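Local coordinates for protein orotidine 5'-phosphate decarboxylase (Streptomyces avermitilis, PDB 3V75) that probably catalyses the decarboxylation of orotidine 5'-phosphate to UMP, the last step of de novo UMP biosynthesis, at residues L174-N179 with E184-V189. Sequence-based numbering, arbitrary orientation.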
ATOM      1  N   LEU A 174       3.846  -9.686  -3.908  1.00  5.19           N
ATOM      2  CA  LEU A 174       3.531  -9.562  -5.335  1.00  5.40           C
ATOM      3  C   LEU A 174       4.701 -10.064  -6.162  1.00  4.81           C
ATOM      4  O   LEU A 174       5.844  -9.633  -5.953  1.00  6.98           O
ATOM      5  CB  LEU A 174       3.281  -8.111  -5.711  1.00  3.28           C
ATOM      6  CG  LEU A 174       2.190  -7.371  -4.944  1.00  5.19           C
ATOM      7  CD1 LEU A 174       2.057  -5.942  -5.412  1.00  6.62           C
ATOM      8  CD2 LEU A 174       0.827  -8.113  -5.073  1.00  9.03           C
ATOM      9  N   ALA A 175       4.446 -10.983  -7.097  1.00  4.99           N
ATOM     10  CA  ALA A 175       5.517 -11.480  -7.955  1.00  4.67           C
ATOM     11  C   ALA A 175       5.193 -11.278  -9.435  1.00  5.37           C
ATOM     12  O   ALA A 175       5.903 -10.587 -10.150  1.00  5.45           O
ATOM     13  CB  ALA A 175       5.826 -12.949  -7.652  1.00  6.32           C
ATOM     14  N   LEU A 176       4.093 -11.885  -9.886  1.00  3.67           N
ATOM     15  CA  LEU A 176       3.707 -11.892 -11.304  1.00  4.98           C
ATOM     16  C   LEU A 176       2.208 -11.597 -11.389  1.00  6.65           C
ATOM     17  O   LEU A 176       1.387 -12.374 -10.888  1.00  6.59           O
ATOM     18  CB  LEU A 176       3.986 -13.267 -11.884  1.00  4.79           C
ATOM     19  CG  LEU A 176       5.480 -13.551 -12.063  1.00  5.32           C
ATOM     20  CD1 LEU A 176       5.748 -15.030 -12.220  1.00  7.76           C
ATOM     21  CD2 LEU A 176       6.037 -12.745 -13.272  1.00  7.21           C
ATOM     22  N   THR A 177       1.843 -10.496 -12.031  1.00  6.65           N
ATOM     23  CA  THR A 177       0.422 -10.130 -12.146  1.00  7.34           C
ATOM     24  C   THR A 177      -0.008 -10.033 -13.600  1.00  6.78           C
ATOM     25  O   THR A 177       0.815  -9.813 -14.494  1.00  8.02           O
ATOM     26  CB  THR A 177       0.141  -8.831 -11.386  1.00  8.45           C
ATOM     27  OG1 THR A 177       0.994  -7.767 -11.878  1.00  7.03           O
ATOM     28  CG2 THR A 177       0.386  -9.062  -9.883  1.00 10.21           C
ATOM     29  N   SER A 178      -1.317 -10.212 -13.857  1.00  9.01           N
ATOM     30  CA  SER A 178      -1.770 -10.328 -15.237  1.00 12.06           C
ATOM     31  C   SER A 178      -2.321  -9.053 -15.826  1.00  9.35           C
ATOM     32  O   SER A 178      -2.784  -9.050 -16.972  1.00 11.97           O
ATOM     33  CB  SER A 178      -2.806 -11.447 -15.354  1.00 13.29           C
ATOM     34  OG  SER A 178      -3.983 -11.017 -14.712  1.00 18.08           O
ATOM     35  N   ASN A 179      -2.217  -7.930 -15.097  1.00  8.56           N
ATOM     36  CA  ASN A 179      -2.602  -6.657 -15.692  1.00  7.94           C
ATOM     37  C   ASN A 179      -1.681  -6.328 -16.876  1.00  8.06           C
ATOM     38  O   ASN A 179      -0.558  -6.851 -16.931  1.00  9.82           O
ATOM     39  CB  ASN A 179      -2.614  -5.537 -14.638  1.00  6.05           C
ATOM     40  CG  ASN A 179      -1.259  -5.386 -13.939  1.00  6.49           C
ATOM     41  OD1 ASN A 179      -0.784  -6.325 -13.268  1.00  8.66           O
ATOM     42  ND2 ASN A 179      -0.637  -4.211 -14.103  1.00  5.90           N
ATOM     43  N   GLU A 184       6.211  -4.603 -16.786  1.00  5.17           N
ATOM     44  CA  GLU A 184       7.117  -3.452 -16.891  1.00  5.54           C
ATOM     45  C   GLU A 184       8.238  -3.538 -15.838  1.00  5.91           C
ATOM     46  O   GLU A 184       9.416  -3.400 -16.172  1.00  6.72           O
ATOM     47  CB  GLU A 184       6.352  -2.144 -16.698  1.00  5.78           C
ATOM     48  CG  GLU A 184       7.219  -0.879 -16.881  1.00  7.00           C
ATOM     49  CD  GLU A 184       6.373   0.362 -16.740  1.00  7.34           C
ATOM     50  OE1 GLU A 184       5.939   0.623 -15.605  1.00  9.87           O
ATOM     51  OE2 GLU A 184       6.201   1.099 -17.736  1.00 11.38           O
ATOM     52  N   VAL A 185       7.852  -3.753 -14.587  1.00  5.46           N
ATOM     53  CA  VAL A 185       8.800  -3.904 -13.478  1.00  5.16           C
ATOM     54  C   VAL A 185       9.160  -5.379 -13.300  1.00  4.65           C
ATOM     55  O   VAL A 185      10.326  -5.723 -13.121  1.00  5.07           O
ATOM     56  CB  VAL A 185       8.208  -3.345 -12.165  1.00  4.94           C
ATOM     57  CG1 VAL A 185       9.186  -3.581 -10.976  1.00  6.29           C
ATOM     58  CG2 VAL A 185       7.921  -1.890 -12.333  1.00  6.00           C
ATOM     59  N   GLN A 186       8.169  -6.260 -13.333  1.00  4.33           N
ATOM     60  CA  GLN A 186       8.378  -7.653 -12.975  1.00  5.40           C
ATOM     61  C   GLN A 186       9.364  -8.357 -13.906  1.00  4.56           C
ATOM     62  O   GLN A 186      10.038  -9.307 -13.494  1.00  5.49           O
ATOM     63  CB  GLN A 186       7.009  -8.391 -12.974  1.00  4.16           C
ATOM     64  CG  GLN A 186       6.113  -7.850 -11.862  1.00  5.46           C
ATOM     65  CD  GLN A 186       4.630  -8.119 -12.041  1.00  4.30           C
ATOM     66  OE1 GLN A 186       4.231  -9.014 -12.790  1.00  6.46           O
ATOM     67  NE2 GLN A 186       3.807  -7.335 -11.352  1.00  7.41           N
ATOM     68  N   HIS A 187       9.432  -7.918 -15.163  1.00  4.72           N
ATOM     69  CA  HIS A 187      10.322  -8.562 -16.153  1.00  5.29           C
ATOM     70  C   HIS A 187      11.682  -7.879 -16.291  1.00  6.10           C
ATOM     71  O   HIS A 187      12.522  -8.323 -17.083  1.00  7.28           O
ATOM     72  CB  HIS A 187       9.676  -8.667 -17.534  1.00  5.37           C
ATOM     73  CG  HIS A 187       8.417  -9.491 -17.532  1.00  5.71           C
ATOM     74  ND1 HIS A 187       7.536  -9.467 -18.592  1.00  8.99           N
ATOM     75  CD2 HIS A 187       7.907 -10.352 -16.619  1.00  4.76           C
ATOM     76  CE1 HIS A 187       6.516 -10.279 -18.320  1.00  6.85           C
ATOM     77  NE2 HIS A 187       6.728 -10.842 -17.143  1.00  7.01           N
ATOM     78  N   ALA A 188      11.887  -6.788 -15.547  1.00  5.60           N
ATOM     79  CA  ALA A 188      13.153  -6.049 -15.628  1.00  6.04           C
ATOM     80  C   ALA A 188      14.251  -6.964 -15.042  1.00  6.29           C
ATOM     81  O   ALA A 188      14.011  -7.714 -14.099  1.00  6.57           O
ATOM     82  CB  ALA A 188      13.032  -4.751 -14.845  1.00  6.07           C
ATOM     83  N   VAL A 189      15.444  -6.900 -15.627  1.00  6.80           N
ATOM     84  CA  VAL A 189      16.502  -7.874 -15.344  1.00  8.94           C
ATOM     85  C   VAL A 189      17.630  -7.311 -14.451  1.00  7.58           C
ATOM     86  O   VAL A 189      18.157  -6.226 -14.709  1.00  8.02           O
ATOM     87  CB  VAL A 189      17.095  -8.410 -16.667  1.00  8.84           C
ATOM     88  CG1 VAL A 189      18.262  -9.380 -16.413  1.00 11.45           C
ATOM     89  CG2 VAL A 189      15.979  -9.139 -17.442  1.00  9.68           C
TER
HETATM   90  O   HOH W   1       3.436 -10.223 -15.203  1.00  8.67           O
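Leu176 ends a barrel strand and comes nearest to Gln186, the last residue of the one-turn helix 183-186, with 6.5 Å between their CA atoms. Residues 177-179 leave the strand as a loop, and 187-189 continue from the helix. The backbones do not pair. Gln186 bridges them with its side chain.

CG of Gln186 lies anti to its own carbonyl carbon (chi1 -66°), and the chain runs extended to the first loop residue after the strand. Its amide then takes hold of Thr177 at two points. Backbone N of Thr177 donates to OE1 of Gln186 at 2.9 Å, from 30° off the carbonyl plane. NE2 of Gln186 donates to OG1 of Thr177, also at 2.9 Å and nearly straight (170°), with the hydroxyl oxygen almost in the amide plane. The two bonds fix which end of the amide is oxygen and which is nitrogen. OG1 of Thr177 in turn donates a hydrogen bond to OD1 of Asn179 (2.7 Å), in the plane of that carbonyl. A water donates to both Gln186 OE1 and Thr177 O. CG of Gln186 packs on Ala175 O at 3.2 Å. At the margin, CD2 of Leu176 meets the edge of the His187 ring. An alanine in place of Gln186 would probably leave Thr177 N without its acceptor, OG1 without the amide donor, and the water with one acceptor fewer.

The contact lies at the C-terminal end of strand 170-176, the active-site end of a TIM barrel. The side chain of Thr177 is about 6 Å from that of Lys119, the predicted proton donor. Strand 217-221 flanks Leu174 and Ala175, and Tyr151 of the second subunit hydrogen-bonds Ala175 O. Helix 183-186 faces the same subunit, where Val185 packs on its counterpart.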